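Local atomic coordinates of ATP-dependent 6-phosphofructokinase subunit beta (Saccharomyces cerevisiae, PDB entry 3O8O), a protein that catalyses the magnesium-dependent transfer of phosphate from ATP to fructose 6-phosphate, giving fructose 1,6-bisphosphate in the first committing step of glycolysis. Residues B[431-436]-B[466-471]; B[12-17]-B[289-294]; B[569-574]-B[627-632]; B[606-611]-B[649-654]; B[145-150]-B[321-326]. All coordinates share one frame; numbering follows the deposited sequence.

Contact 1: B[431-436]-B[466-471]; sequences NGWSGL and VTPEEA
Pro468 sets its CG over the five-membered ring of Trp433, a CH-pi contact with CG 3.2 Å from that ring's centroid and 25° off the ring normal, displaced toward the rim. Val466 reaches the same indole differently: its carbonyl O comes to the ring edge near the plane, 3.2 Å from Trp433 CD1. No hydrogen bond joins the two segments, and the indole NE1 is instead bonded to Ser499 on helix 494-504. At the backbone end of Trp433, Ala471 CB lies 3.9 Å from Trp433 CB and also touches the tryptophan carbonyl O. One residue on, Ser434 CB packs against Val466 CG2 at 3.7 Å. The Trp433 side chain also touches Val399 and Val401 of strand 395-401 and Leu488 and Ile490 of strand 487-492. Helix 432-439 is thus packed onto the loop before helix 473-483, whose 466-471 part directly follows Arg465, which binds fructose 2,6-bisphosphate in the allosteric site of the regulatory domain.

Contact 2: B[12-17]-B[289-294]; sequences GGDAPG and VQRGGT. With F6P (6-O-phosphono-beta-D-fructofuranose), chain K.
Two successive bends in Arg291, at chi2 (-83°) and chi3 (-75°), bring NE up to the backbone O of Asp14, and the guanidinium beyond it then lies beside the carboxylate. It grips Asp14 side-on with two nitrogens. Arg291 NE gives a bond of 2.7 Å to Asp14 O, lying in the plane of that carbonyl, while Arg291 NH2 reaches Asp14 OD1 at 2.9 Å as a salt bridge, meeting it nearly along its C-O axis. NE also makes a weak bond to OD1. The carboxylate and guanidinium planes stand 71° apart. Both carboxylate oxygens of Asp14 are in addition hydrogen-bonded to a polar side chain of another protein chain. Farther along, Pro16 CG rests 3.3 Å from Arg291 O and close to Gly292 O, so the proline ring packs on the backbone of the 289-294 loop. The third guanidinium nitrogen, Arg291 NH1, faces fructose 6-phosphate, with a weak bond of 3.3 Å to its phosphate O1P; Glu254, Asp155, His288 and Gly198 also bind the sugar phosphate. Asp14 thus acts as a second-shell residue: its acceptors probably fix the guanidinium's rotation, and the cation would help balance the negative phosphate beside NH1.

Contact 3: B[569-574]-B[627-632]; sequences GGNSGY and STNASK. With FDP (2,6-di-O-phosphono-beta-D-fructofuranose), chain L.
Asn629 ND2 donates to Asn571 OD1 at 2.7 Å, and this is the one hydrogen bond between the two segments. The N-H points at the acceptor at 152°, but the donor stands above the plane of the Asn571 carbonyl, and the two amides are turned 48° against each other. Asn571 CB points away from 627-632, yet with CG anti to the carbonyl carbon (chi1 -67°) the end of the side chain comes back to Asn629. The other end of the Asn571 amide is occupied too, since its ND2 bonds to Met741 O. Beside this bond Asn629 CB lies against Gly570 O; ND2 comes near that carbonyl as well, though at too poor an angle for a bond. Gly570 belongs to a type II' turn from Gly569 to Ser572, closed by Ser572 N to Gly569 O at 2.7 Å. The start of the turn meets the ligand: Gly569 N donates to O1 of the bound fructose 2,6-bisphosphate at 3.3 Å. Gly569 and Gly570 belong to the allosteric activator site, and the asparagine pair joins the next residue of this turn to the 627-632 loop. Ser572 OG accepts from Tyr574 N at 3.2 Å in an ST turn, and it also bonds to Ser525 O. Gly573 is the N-cap of helix 574-583, and the two loops leave the C-terminal ends of the adjacent parallel strands 561-567 and 622-627, the second running on to helix 636-647.

Contact 4: B[606-611]-B[649-654]; sequences YLAQSF and GRFDAK. With FDP (2,6-di-O-phosphono-beta-D-fructofuranose), chain J.
Phe651 fits against Leu607, Ala608 and Phe611 where helix 597-614, the connection of a beta-alpha-beta crossover between strands 587-589 and 622-627, packs beside the start of outer strand 652-656 in the same parallel sheet. Strand 652-656 goes on to Lys654, predicted to bind the activator at another site. The aromatic part is the pair Phe611 and Phe651. Their centroids are 5.2 Å apart and the planes 30° from parallel, but the rings are slid so far that they barely overlap; Phe611 CD1 meets Phe651 CB at 3.5 Å, and Phe611 CE1 lies as near to Phe651 CD1. The aliphatic part lies farther along the Phe651 ring. Phe651 CE2 is 3.6 Å from Ala608 CB, and Phe651 CZ touches Leu607 CB at 3.9 Å, the leucine and phenylalanine side chains crossing at about a right angle. Helix 636-647 adds Ile643 to this packing. The charged part is Arg650, whose NH1 and NH2 form salt bridges with Glu605 and Glu612 of the same helix 597-614. Held between the two glutamates, the guanidinium lies flat on the helix, with Ala608 CB over the centre of one face, 3.5 Å from Arg650 CZ.

Contact 5: B[145-150]-B[321-326]; sequences LNICGT and TPSPLI
Cys148 and Ile326 lie on one face of the catalytic domain's mixed sheet, where parallel strands 146-151 and 324-328 run side by side; both side chains also touch helix 297-316 of this alpha/beta fold. With SG anti to its backbone N (chi1 -172°), Cys148 reaches across to Pro324, its SG 3.7 Å from Pro324 CG, and toward the CD1 end of Ile326. The Ile147 side chain lies on the opposite side from Cys148, where Ile147 CD1 comes 3.9 Å from Ser323 OG and the side chain also rests on Ala114 of helix 108-129. That serine hydroxyl is hydrogen-bonded to Asp115 and Arg118. Leu325 lies on the same face as Ile147; its bridge partner Gly149 has no side chain. The short strand segments diverge by 31°, and Gly149 carries the pairing, its N donating to Pro324 O at 3.1 Å and its O accepting from Ile326 N at 2.8 Å. The same Gly149 O also receives a CA-H...O contact from Leu325 CA at 3.2 Å.

Overall arrangement
From the N terminus, the chain first lays down 12-17 and then 145-150; 289-294 returns to the former and 321-326 to the latter, so contacts 2 and 5 cross, their nearest atoms about 7 Å apart. Contact 2 ties the loop after the first strand to the loop before helix 297-316, and contact 5 adds a strand to the large catalytic sheet. Past the linker, contact 1 closes a short loop, joining helix 432-439 to the loop before helix 473-483. Contacts 3 and 4 then cross in turn around the sheet of strands 561-567, 622-627 and 652-656: contact 3 joins the loops after the first two, contact 4 helix 597-614 to the start of the third.

Contact 1: B[431-436]-B[466-471]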
# COMPACT_ATOMS: atom_id res chain seq x y z
N ASN B 431 -15.83 -16.86 -24.65
CA ASN B 431 -14.66 -16.19 -24.09
C ASN B 431 -14.07 -15.08 -24.94
O ASN B 431 -12.86 -15.05 -25.19
CB ASN B 431 -13.58 -17.21 -23.77
CG ASN B 431 -14.01 -18.14 -22.69
OD1 ASN B 431 -14.64 -17.72 -21.72
ND2 ASN B 431 -13.68 -19.41 -22.84
N GLY B 432 -14.94 -14.18 -25.38
CA GLY B 432 -14.50 -13.06 -26.19
C GLY B 432 -13.39 -13.28 -27.19
O GLY B 432 -13.05 -14.40 -27.54
N TRP B 433 -12.82 -12.18 -27.65
CA TRP B 433 -11.76 -12.18 -28.63
C TRP B 433 -10.57 -13.10 -28.35
O TRP B 433 -9.97 -13.65 -29.27
CB TRP B 433 -11.25 -10.76 -28.80
CG TRP B 433 -12.34 -9.76 -28.95
CD1 TRP B 433 -12.42 -8.55 -28.32
CD2 TRP B 433 -13.49 -9.85 -29.80
NE1 TRP B 433 -13.54 -7.87 -28.73
CE2 TRP B 433 -14.22 -8.65 -29.64
CE3 TRP B 433 -13.98 -10.82 -30.69
CZ2 TRP B 433 -15.41 -8.39 -30.33
CZ3 TRP B 433 -15.17 -10.57 -31.38
CH2 TRP B 433 -15.87 -9.36 -31.20
N SER B 434 -10.20 -13.28 -27.10
CA SER B 434 -9.07 -14.14 -26.85
C SER B 434 -9.49 -15.58 -27.09
O SER B 434 -8.70 -16.40 -27.53
CB SER B 434 -8.54 -13.98 -25.41
OG SER B 434 -9.34 -14.66 -24.44
N GLY B 435 -10.76 -15.87 -26.81
CA GLY B 435 -11.26 -17.22 -27.00
C GLY B 435 -11.53 -17.53 -28.45
O GLY B 435 -11.58 -18.68 -28.86
N LEU B 436 -11.72 -16.49 -29.25
CA LEU B 436 -12.00 -16.68 -30.66
C LEU B 436 -10.70 -16.97 -31.36
O LEU B 436 -10.51 -18.05 -31.91
CB LEU B 436 -12.63 -15.42 -31.25
CG LEU B 436 -12.99 -15.57 -32.72
CD1 LEU B 436 -14.06 -16.65 -32.83
CD2 LEU B 436 -13.49 -14.25 -33.28
N VAL B 466 -9.93 -8.63 -22.94
CA VAL B 466 -9.05 -8.54 -24.10
C VAL B 466 -9.75 -7.86 -25.25
O VAL B 466 -10.88 -8.21 -25.57
CB VAL B 466 -8.61 -9.92 -24.61
CG1 VAL B 466 -7.45 -9.74 -25.57
CG2 VAL B 466 -8.22 -10.84 -23.45
N THR B 467 -9.09 -6.88 -25.85
CA THR B 467 -9.65 -6.17 -26.99
C THR B 467 -9.26 -6.87 -28.29
O THR B 467 -8.23 -7.56 -28.36
CB THR B 467 -9.16 -4.73 -27.07
OG1 THR B 467 -7.73 -4.71 -27.15
CG2 THR B 467 -9.63 -3.95 -25.88
N PRO B 468 -10.06 -6.68 -29.36
CA PRO B 468 -9.74 -7.33 -30.63
C PRO B 468 -8.29 -7.19 -31.04
O PRO B 468 -7.66 -8.18 -31.41
CB PRO B 468 -10.71 -6.67 -31.60
CG PRO B 468 -11.91 -6.47 -30.76
CD PRO B 468 -11.28 -5.88 -29.50
N GLU B 469 -7.76 -5.99 -30.95
CA GLU B 469 -6.38 -5.77 -31.35
C GLU B 469 -5.41 -6.60 -30.53
O GLU B 469 -4.34 -6.99 -31.02
CB GLU B 469 -6.02 -4.30 -31.23
CG GLU B 469 -6.82 -3.41 -32.14
CD GLU B 469 -6.31 -2.00 -32.15
OE1 GLU B 469 -6.99 -1.12 -32.75
OE2 GLU B 469 -5.23 -1.77 -31.56
N GLU B 470 -5.77 -6.88 -29.29
CA GLU B 470 -4.89 -7.66 -28.46
C GLU B 470 -4.92 -9.12 -28.82
O GLU B 470 -3.97 -9.84 -28.55
CB GLU B 470 -5.27 -7.49 -27.00
CG GLU B 470 -4.99 -6.11 -26.47
CD GLU B 470 -5.71 -5.85 -25.16
OE1 GLU B 470 -5.45 -4.79 -24.56
OE2 GLU B 470 -6.53 -6.69 -24.73
N ALA B 471 -6.00 -9.57 -29.45
CA ALA B 471 -6.11 -10.98 -29.80
C ALA B 471 -5.80 -11.26 -31.27
O ALA B 471 -6.01 -12.38 -31.73
CB ALA B 471 -7.52 -11.48 -29.47

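Contact 2: B[12-17]-B[289-294]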
# COMPACT_ATOMS: atom_id res chain seq x y z
N GLY B 12 -55.02 2.73 1.75
CA GLY B 12 -55.15 1.63 0.82
C GLY B 12 -54.14 0.55 1.12
O GLY B 12 -53.47 0.60 2.16
N GLY B 13 -54.01 -0.40 0.20
CA GLY B 13 -53.07 -1.50 0.39
C GLY B 13 -51.67 -0.97 0.44
O GLY B 13 -51.27 -0.22 -0.45
N ASP B 14 -50.94 -1.35 1.48
CA ASP B 14 -49.56 -0.91 1.66
C ASP B 14 -48.73 -1.50 0.53
O ASP B 14 -49.10 -2.51 -0.06
CB ASP B 14 -49.01 -1.37 3.03
CG ASP B 14 -48.84 -2.89 3.13
OD1 ASP B 14 -49.63 -3.64 2.50
OD2 ASP B 14 -47.93 -3.35 3.84
N ALA B 15 -47.61 -0.86 0.24
CA ALA B 15 -46.70 -1.33 -0.80
C ALA B 15 -45.28 -0.99 -0.38
O ALA B 15 -45.02 0.05 0.24
CB ALA B 15 -47.03 -0.68 -2.11
N PRO B 16 -44.33 -1.85 -0.70
CA PRO B 16 -42.94 -1.62 -0.35
C PRO B 16 -42.49 -0.30 -0.93
O PRO B 16 -42.60 -0.08 -2.14
CB PRO B 16 -42.23 -2.80 -0.99
CG PRO B 16 -43.23 -3.85 -0.90
CD PRO B 16 -44.46 -3.14 -1.39
N GLY B 17 -41.98 0.58 -0.07
CA GLY B 17 -41.51 1.86 -0.55
C GLY B 17 -42.29 3.03 0.01
O GLY B 17 -41.90 4.17 -0.18
N VAL B 289 -46.82 -12.34 0.26
CA VAL B 289 -45.38 -12.18 0.36
C VAL B 289 -45.03 -11.17 -0.72
O VAL B 289 -43.98 -10.54 -0.70
CB VAL B 289 -44.56 -13.49 0.10
CG1 VAL B 289 -45.11 -14.66 0.90
CG2 VAL B 289 -44.51 -13.79 -1.37
N GLN B 290 -45.92 -11.01 -1.69
CA GLN B 290 -45.70 -10.08 -2.77
C GLN B 290 -45.84 -8.64 -2.26
O GLN B 290 -45.36 -7.70 -2.89
CB GLN B 290 -46.70 -10.34 -3.90
CG GLN B 290 -46.63 -11.74 -4.47
CD GLN B 290 -47.76 -12.04 -5.43
OE1 GLN B 290 -47.76 -11.61 -6.59
NE2 GLN B 290 -48.76 -12.78 -4.95
N ARG B 291 -46.50 -8.49 -1.12
CA ARG B 291 -46.73 -7.18 -0.52
C ARG B 291 -45.67 -6.82 0.51
O ARG B 291 -45.47 -5.64 0.81
CB ARG B 291 -48.12 -7.16 0.12
CG ARG B 291 -49.24 -7.14 -0.88
CD ARG B 291 -49.51 -5.73 -1.37
NE ARG B 291 -50.20 -4.96 -0.34
CZ ARG B 291 -51.44 -5.23 0.05
NH1 ARG B 291 -52.11 -6.23 -0.52
NH2 ARG B 291 -52.00 -4.52 1.02
N GLY B 292 -45.01 -7.83 1.06
CA GLY B 292 -43.99 -7.62 2.07
C GLY B 292 -42.59 -7.37 1.55
O GLY B 292 -42.38 -7.11 0.35
N GLY B 293 -41.62 -7.46 2.45
CA GLY B 293 -40.26 -7.21 2.05
C GLY B 293 -39.91 -5.73 2.01
O GLY B 293 -40.78 -4.87 1.96
N THR B 294 -38.62 -5.44 2.03
CA THR B 294 -38.13 -4.08 2.02
C THR B 294 -38.15 -3.56 0.59
O THR B 294 -38.05 -4.33 -0.37
CB THR B 294 -36.70 -4.05 2.54
OG1 THR B 294 -35.80 -4.01 1.42
CG2 THR B 294 -36.42 -5.31 3.34
O1 F6P K . -53.84 -3.29 -3.57
C1 F6P K . -54.00 -4.27 -4.59
C2 F6P K . -53.74 -5.66 -4.01
O2 F6P K . -52.42 -5.78 -3.50
C3 F6P K . -53.93 -6.76 -5.06
O3 F6P K . -52.72 -7.06 -5.77
C4 F6P K . -54.50 -7.92 -4.17
O4 F6P K . -55.25 -8.87 -4.93
C5 F6P K . -55.34 -7.12 -3.13
O5 F6P K . -54.61 -5.91 -2.94
C6 F6P K . -55.36 -7.76 -1.76
O6 F6P K . -56.16 -6.89 -0.95
P F6P K . -56.18 -7.42 0.57
O1P F6P K . -54.80 -7.35 1.10
O2P F6P K . -57.12 -6.45 1.45
O3P F6P K . -56.71 -8.96 0.64

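Contact 3: B[569-574]-B[627-632]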
# COMPACT_ATOMS: atom_id res chain seq x y z
N GLY B 569 -17.28 0.99 -9.43
CA GLY B 569 -17.73 1.91 -10.44
C GLY B 569 -16.61 2.65 -11.12
O GLY B 569 -16.86 3.63 -11.83
N GLY B 570 -15.37 2.22 -10.93
CA GLY B 570 -14.29 2.93 -11.59
C GLY B 570 -14.33 4.45 -11.44
O GLY B 570 -14.28 4.99 -10.33
N ASN B 571 -14.42 5.16 -12.55
CA ASN B 571 -14.45 6.60 -12.46
C ASN B 571 -15.86 7.15 -12.44
O ASN B 571 -16.06 8.38 -12.49
CB ASN B 571 -13.68 7.23 -13.62
CG ASN B 571 -12.21 6.95 -13.56
OD1 ASN B 571 -11.59 7.03 -12.51
ND2 ASN B 571 -11.63 6.65 -14.70
N SER B 572 -16.84 6.25 -12.39
CA SER B 572 -18.24 6.66 -12.38
C SER B 572 -18.87 6.59 -10.99
O SER B 572 -18.92 5.52 -10.38
CB SER B 572 -19.06 5.80 -13.32
OG SER B 572 -20.43 6.06 -13.12
N GLY B 573 -19.36 7.74 -10.52
CA GLY B 573 -19.99 7.81 -9.22
C GLY B 573 -21.45 7.39 -9.22
O GLY B 573 -22.17 7.52 -8.23
N TYR B 574 -21.89 6.85 -10.35
CA TYR B 574 -23.26 6.43 -10.46
C TYR B 574 -23.70 5.49 -9.31
O TYR B 574 -24.66 5.78 -8.59
CB TYR B 574 -23.49 5.74 -11.80
CG TYR B 574 -24.89 5.22 -11.93
CD1 TYR B 574 -25.95 6.07 -12.24
CD2 TYR B 574 -25.15 3.87 -11.76
CE1 TYR B 574 -27.24 5.57 -12.37
CE2 TYR B 574 -26.40 3.37 -11.88
CZ TYR B 574 -27.45 4.21 -12.19
OH TYR B 574 -28.70 3.66 -12.38
N SER B 627 -16.63 5.80 -3.43
CA SER B 627 -16.19 5.15 -4.63
C SER B 627 -14.67 5.10 -4.48
O SER B 627 -14.06 6.10 -4.09
CB SER B 627 -16.54 6.00 -5.86
OG SER B 627 -17.89 5.85 -6.26
N THR B 628 -14.05 3.97 -4.79
CA THR B 628 -12.60 3.84 -4.69
C THR B 628 -11.85 4.95 -5.44
O THR B 628 -10.91 5.54 -4.89
CB THR B 628 -12.12 2.51 -5.24
OG1 THR B 628 -12.86 1.46 -4.62
CG2 THR B 628 -10.66 2.33 -4.99
N ASN B 629 -12.25 5.23 -6.67
CA ASN B 629 -11.56 6.25 -7.45
C ASN B 629 -11.85 7.64 -6.96
O ASN B 629 -11.40 8.63 -7.55
CB ASN B 629 -11.88 6.12 -8.93
CG ASN B 629 -11.17 4.93 -9.55
OD1 ASN B 629 -10.62 4.08 -8.84
ND2 ASN B 629 -11.18 4.86 -10.88
N ALA B 630 -12.62 7.73 -5.88
CA ALA B 630 -12.88 9.04 -5.31
C ALA B 630 -11.57 9.60 -4.72
O ALA B 630 -11.45 10.79 -4.50
CB ALA B 630 -13.93 8.94 -4.25
N SER B 631 -10.59 8.73 -4.46
CA SER B 631 -9.28 9.14 -3.97
C SER B 631 -8.23 8.05 -4.03
O SER B 631 -8.43 6.96 -3.47
CB SER B 631 -9.35 9.62 -2.53
OG SER B 631 -8.01 9.82 -2.06
N LYS B 632 -7.10 8.33 -4.69
CA LYS B 632 -6.04 7.33 -4.78
C LYS B 632 -5.20 7.40 -3.55
O LYS B 632 -4.49 6.46 -3.25
CB LYS B 632 -5.13 7.53 -5.99
CG LYS B 632 -5.69 7.04 -7.35
P1 FDP L . -15.64 -1.57 -14.97
O1P FDP L . -15.40 -1.75 -16.42
O2P FDP L . -17.21 -1.40 -14.66
O3P FDP L . -14.93 -0.24 -14.41
O1 FDP L . -15.81 -1.65 -10.66
C1 FDP L . -15.43 -1.54 -12.03
C2 FDP L . -15.38 -2.92 -12.68
O2 FDP L . -15.15 -2.83 -14.09
C3 FDP L . -16.67 -3.69 -12.38
O3 FDP L . -17.40 -3.85 -13.60
C4 FDP L . -16.15 -5.04 -11.92
O4 FDP L . -17.08 -5.59 -10.97
C5 FDP L . -14.88 -4.60 -11.20
O5 FDP L . -14.31 -3.68 -12.13
C6 FDP L . -13.88 -5.72 -10.92
O6 FDP L . -13.31 -6.20 -12.14
P2 FDP L . -11.94 -7.06 -12.13
O4P FDP L . -11.40 -7.24 -13.50
O5P FDP L . -10.91 -6.30 -11.16
O6P FDP L . -12.31 -8.45 -11.41

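Contact 4: B[606-611]-B[649-654]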
# COMPACT_ATOMS: atom_id res chain seq x y z
N TYR B 606 -19.46 17.60 11.12
CA TYR B 606 -20.89 17.37 10.97
C TYR B 606 -21.22 16.00 11.56
O TYR B 606 -22.13 15.84 12.36
CB TYR B 606 -21.24 17.42 9.48
CG TYR B 606 -22.56 16.81 9.09
CD1 TYR B 606 -23.75 17.20 9.71
CD2 TYR B 606 -22.63 15.88 8.05
CE1 TYR B 606 -24.97 16.68 9.30
CE2 TYR B 606 -23.84 15.36 7.63
CZ TYR B 606 -25.01 15.76 8.25
OH TYR B 606 -26.22 15.25 7.81
N LEU B 607 -20.45 15.00 11.17
CA LEU B 607 -20.67 13.67 11.68
C LEU B 607 -20.56 13.74 13.20
O LEU B 607 -21.41 13.24 13.94
CB LEU B 607 -19.60 12.73 11.11
CG LEU B 607 -19.94 11.40 10.45
CD1 LEU B 607 -21.40 11.29 10.08
CD2 LEU B 607 -19.07 11.30 9.23
N ALA B 608 -19.48 14.37 13.66
CA ALA B 608 -19.21 14.54 15.08
C ALA B 608 -20.43 15.02 15.84
O ALA B 608 -20.84 14.40 16.80
CB ALA B 608 -18.08 15.50 15.26
N GLN B 609 -20.99 16.14 15.40
CA GLN B 609 -22.16 16.68 16.06
C GLN B 609 -23.32 15.71 15.98
O GLN B 609 -24.04 15.52 16.96
CB GLN B 609 -22.55 18.01 15.45
CG GLN B 609 -21.73 19.17 15.99
CD GLN B 609 -21.74 20.38 15.06
OE1 GLN B 609 -22.81 20.85 14.66
NE2 GLN B 609 -20.55 20.88 14.72
N SER B 610 -23.48 15.06 14.82
CA SER B 610 -24.58 14.12 14.64
C SER B 610 -24.64 13.18 15.83
O SER B 610 -25.66 13.08 16.52
CB SER B 610 -24.40 13.32 13.35
OG SER B 610 -24.42 14.17 12.22
N PHE B 611 -23.54 12.53 16.12
CA PHE B 611 -23.53 11.61 17.23
C PHE B 611 -23.77 12.26 18.58
O PHE B 611 -24.32 11.64 19.47
CB PHE B 611 -22.22 10.85 17.28
CG PHE B 611 -22.05 9.89 16.16
CD1 PHE B 611 -21.08 10.09 15.17
CD2 PHE B 611 -22.87 8.78 16.07
CE1 PHE B 611 -20.94 9.19 14.11
CE2 PHE B 611 -22.74 7.89 15.02
CZ PHE B 611 -21.78 8.08 14.04
N GLY B 649 -11.97 10.51 19.83
CA GLY B 649 -12.77 9.93 20.88
C GLY B 649 -14.27 10.18 20.79
O GLY B 649 -15.04 9.40 21.34
N ARG B 650 -14.70 11.24 20.11
CA ARG B 650 -16.12 11.54 20.01
C ARG B 650 -16.93 10.41 19.34
O ARG B 650 -18.06 10.10 19.75
CB ARG B 650 -16.31 12.84 19.26
CG ARG B 650 -15.33 13.90 19.72
CD ARG B 650 -15.23 15.03 18.72
NE ARG B 650 -16.42 15.88 18.77
CZ ARG B 650 -16.58 16.95 18.01
NH1 ARG B 650 -15.62 17.28 17.14
NH2 ARG B 650 -17.67 17.70 18.13
N PHE B 651 -16.33 9.80 18.32
CA PHE B 651 -16.95 8.69 17.60
C PHE B 651 -15.84 8.08 16.75
O PHE B 651 -14.80 8.71 16.57
CB PHE B 651 -18.06 9.19 16.68
CG PHE B 651 -17.57 10.02 15.55
CD1 PHE B 651 -17.43 9.46 14.28
CD2 PHE B 651 -17.25 11.37 15.73
CE1 PHE B 651 -16.98 10.25 13.18
CE2 PHE B 651 -16.79 12.17 14.64
CZ PHE B 651 -16.67 11.60 13.37
N ASP B 652 -16.02 6.86 16.25
CA ASP B 652 -14.97 6.30 15.42
C ASP B 652 -15.53 5.82 14.08
O ASP B 652 -16.74 5.96 13.80
CB ASP B 652 -14.28 5.14 16.12
CG ASP B 652 -15.19 3.97 16.31
OD1 ASP B 652 -14.73 2.85 16.65
OD2 ASP B 652 -16.40 4.17 16.11
N ALA B 653 -14.65 5.26 13.25
CA ALA B 653 -15.06 4.76 11.95
C ALA B 653 -14.28 3.52 11.59
O ALA B 653 -13.11 3.39 11.94
CB ALA B 653 -14.84 5.80 10.90
N LYS B 654 -14.95 2.60 10.88
CA LYS B 654 -14.31 1.37 10.44
C LYS B 654 -14.47 1.24 8.95
O LYS B 654 -15.36 1.83 8.35
CB LYS B 654 -14.93 0.13 11.10
CG LYS B 654 -14.72 0.03 12.60
CD LYS B 654 -13.29 0.31 12.96
CE LYS B 654 -12.97 -0.01 14.40
NZ LYS B 654 -12.81 -1.46 14.61
P1 FDP J . -14.24 -10.93 18.16
O1P FDP J . -14.93 -11.20 19.44
O2P FDP J . -13.17 -12.09 17.82
O3P FDP J . -13.41 -9.56 18.21
O1 FDP J . -13.57 -11.15 13.65
C1 FDP J . -14.02 -11.57 14.94
C2 FDP J . -14.82 -10.44 15.59
O2 FDP J . -15.25 -10.80 16.91
C3 FDP J . -16.05 -10.09 14.76
O3 FDP J . -17.23 -10.64 15.36
C4 FDP J . -16.10 -8.57 14.92
O4 FDP J . -16.86 -8.03 13.83
C5 FDP J . -14.61 -8.28 14.79
O5 FDP J . -14.00 -9.27 15.63
C6 FDP J . -14.21 -6.89 15.29
O6 FDP J . -14.91 -5.84 14.62
P2 FDP J . -14.73 -4.33 15.14
O4P FDP J . -13.55 -3.69 14.52
O5P FDP J . -16.10 -3.55 14.81
O6P FDP J . -14.62 -4.42 16.75

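Contact 5: B[145-150]-B[321-326]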
# COMPACT_ATOMS: atom_id res chain seq x y z
N LEU B 145 -57.75 23.69 1.29
CA LEU B 145 -56.96 22.48 1.48
C LEU B 145 -56.10 22.21 0.24
O LEU B 145 -56.61 22.15 -0.89
CB LEU B 145 -57.85 21.27 1.74
CG LEU B 145 -57.05 19.99 2.03
CD1 LEU B 145 -56.24 20.18 3.31
CD2 LEU B 145 -58.01 18.81 2.16
N ASN B 146 -54.81 22.07 0.45
CA ASN B 146 -53.93 21.76 -0.67
C ASN B 146 -53.49 20.30 -0.51
O ASN B 146 -53.05 19.88 0.57
CB ASN B 146 -52.68 22.66 -0.66
CG ASN B 146 -53.02 24.14 -0.66
OD1 ASN B 146 -53.49 24.68 0.35
ND2 ASN B 146 -52.77 24.81 -1.78
N ILE B 147 -53.63 19.53 -1.58
CA ILE B 147 -53.22 18.13 -1.50
C ILE B 147 -52.40 17.74 -2.71
O ILE B 147 -52.31 18.48 -3.69
CB ILE B 147 -54.43 17.19 -1.45
CG1 ILE B 147 -55.05 17.06 -2.85
CG2 ILE B 147 -55.40 17.69 -0.39
CD1 ILE B 147 -56.19 16.03 -2.92
N CYS B 148 -51.77 16.57 -2.59
CA CYS B 148 -50.97 16.01 -3.67
C CYS B 148 -50.98 14.51 -3.50
O CYS B 148 -50.97 13.99 -2.38
CB CYS B 148 -49.54 16.49 -3.68
SG CYS B 148 -48.71 15.93 -5.18
N GLY B 149 -50.99 13.82 -4.62
CA GLY B 149 -51.06 12.39 -4.55
C GLY B 149 -49.75 11.75 -4.92
O GLY B 149 -48.96 12.28 -5.73
N THR B 150 -49.54 10.59 -4.31
CA THR B 150 -48.35 9.78 -4.53
C THR B 150 -48.95 8.38 -4.61
O THR B 150 -49.52 7.88 -3.63
CB THR B 150 -47.35 9.94 -3.32
OG1 THR B 150 -46.24 10.76 -3.71
CG2 THR B 150 -46.85 8.61 -2.85
N THR B 321 -55.56 25.66 -8.89
CA THR B 321 -54.77 24.54 -9.46
C THR B 321 -55.43 23.18 -9.22
O THR B 321 -55.78 22.83 -8.08
CB THR B 321 -53.36 24.47 -8.84
OG1 THR B 321 -53.48 24.23 -7.43
CG2 THR B 321 -52.59 25.76 -9.05
N PRO B 322 -55.62 22.38 -10.28
CA PRO B 322 -56.24 21.06 -10.14
C PRO B 322 -55.37 20.18 -9.24
O PRO B 322 -54.14 20.32 -9.26
CB PRO B 322 -56.28 20.53 -11.57
CG PRO B 322 -56.41 21.79 -12.39
CD PRO B 322 -55.44 22.74 -11.70
N SER B 323 -55.98 19.30 -8.47
CA SER B 323 -55.22 18.44 -7.58
C SER B 323 -54.18 17.63 -8.36
O SER B 323 -54.52 16.88 -9.29
CB SER B 323 -56.15 17.51 -6.81
OG SER B 323 -57.02 18.27 -5.99
N PRO B 324 -52.89 17.78 -7.98
CA PRO B 324 -51.74 17.11 -8.59
C PRO B 324 -51.51 15.70 -8.06
O PRO B 324 -52.14 15.25 -7.11
CB PRO B 324 -50.60 18.05 -8.25
CG PRO B 324 -50.93 18.40 -6.83
CD PRO B 324 -52.43 18.70 -6.91
N LEU B 325 -50.57 15.01 -8.70
CA LEU B 325 -50.21 13.64 -8.37
C LEU B 325 -48.86 13.41 -9.03
O LEU B 325 -48.66 13.77 -10.20
CB LEU B 325 -51.30 12.72 -8.93
CG LEU B 325 -51.00 11.29 -9.36
CD1 LEU B 325 -52.33 10.51 -9.46
CD2 LEU B 325 -50.25 11.30 -10.70
N ILE B 326 -47.90 12.85 -8.29
CA ILE B 326 -46.59 12.62 -8.89
C ILE B 326 -46.42 11.26 -9.53
O ILE B 326 -46.78 10.23 -8.95
CB ILE B 326 -45.44 12.82 -7.90
CG1 ILE B 326 -45.23 14.30 -7.60
CG2 ILE B 326 -44.17 12.31 -8.52
CD1 ILE B 326 -46.34 14.95 -6.82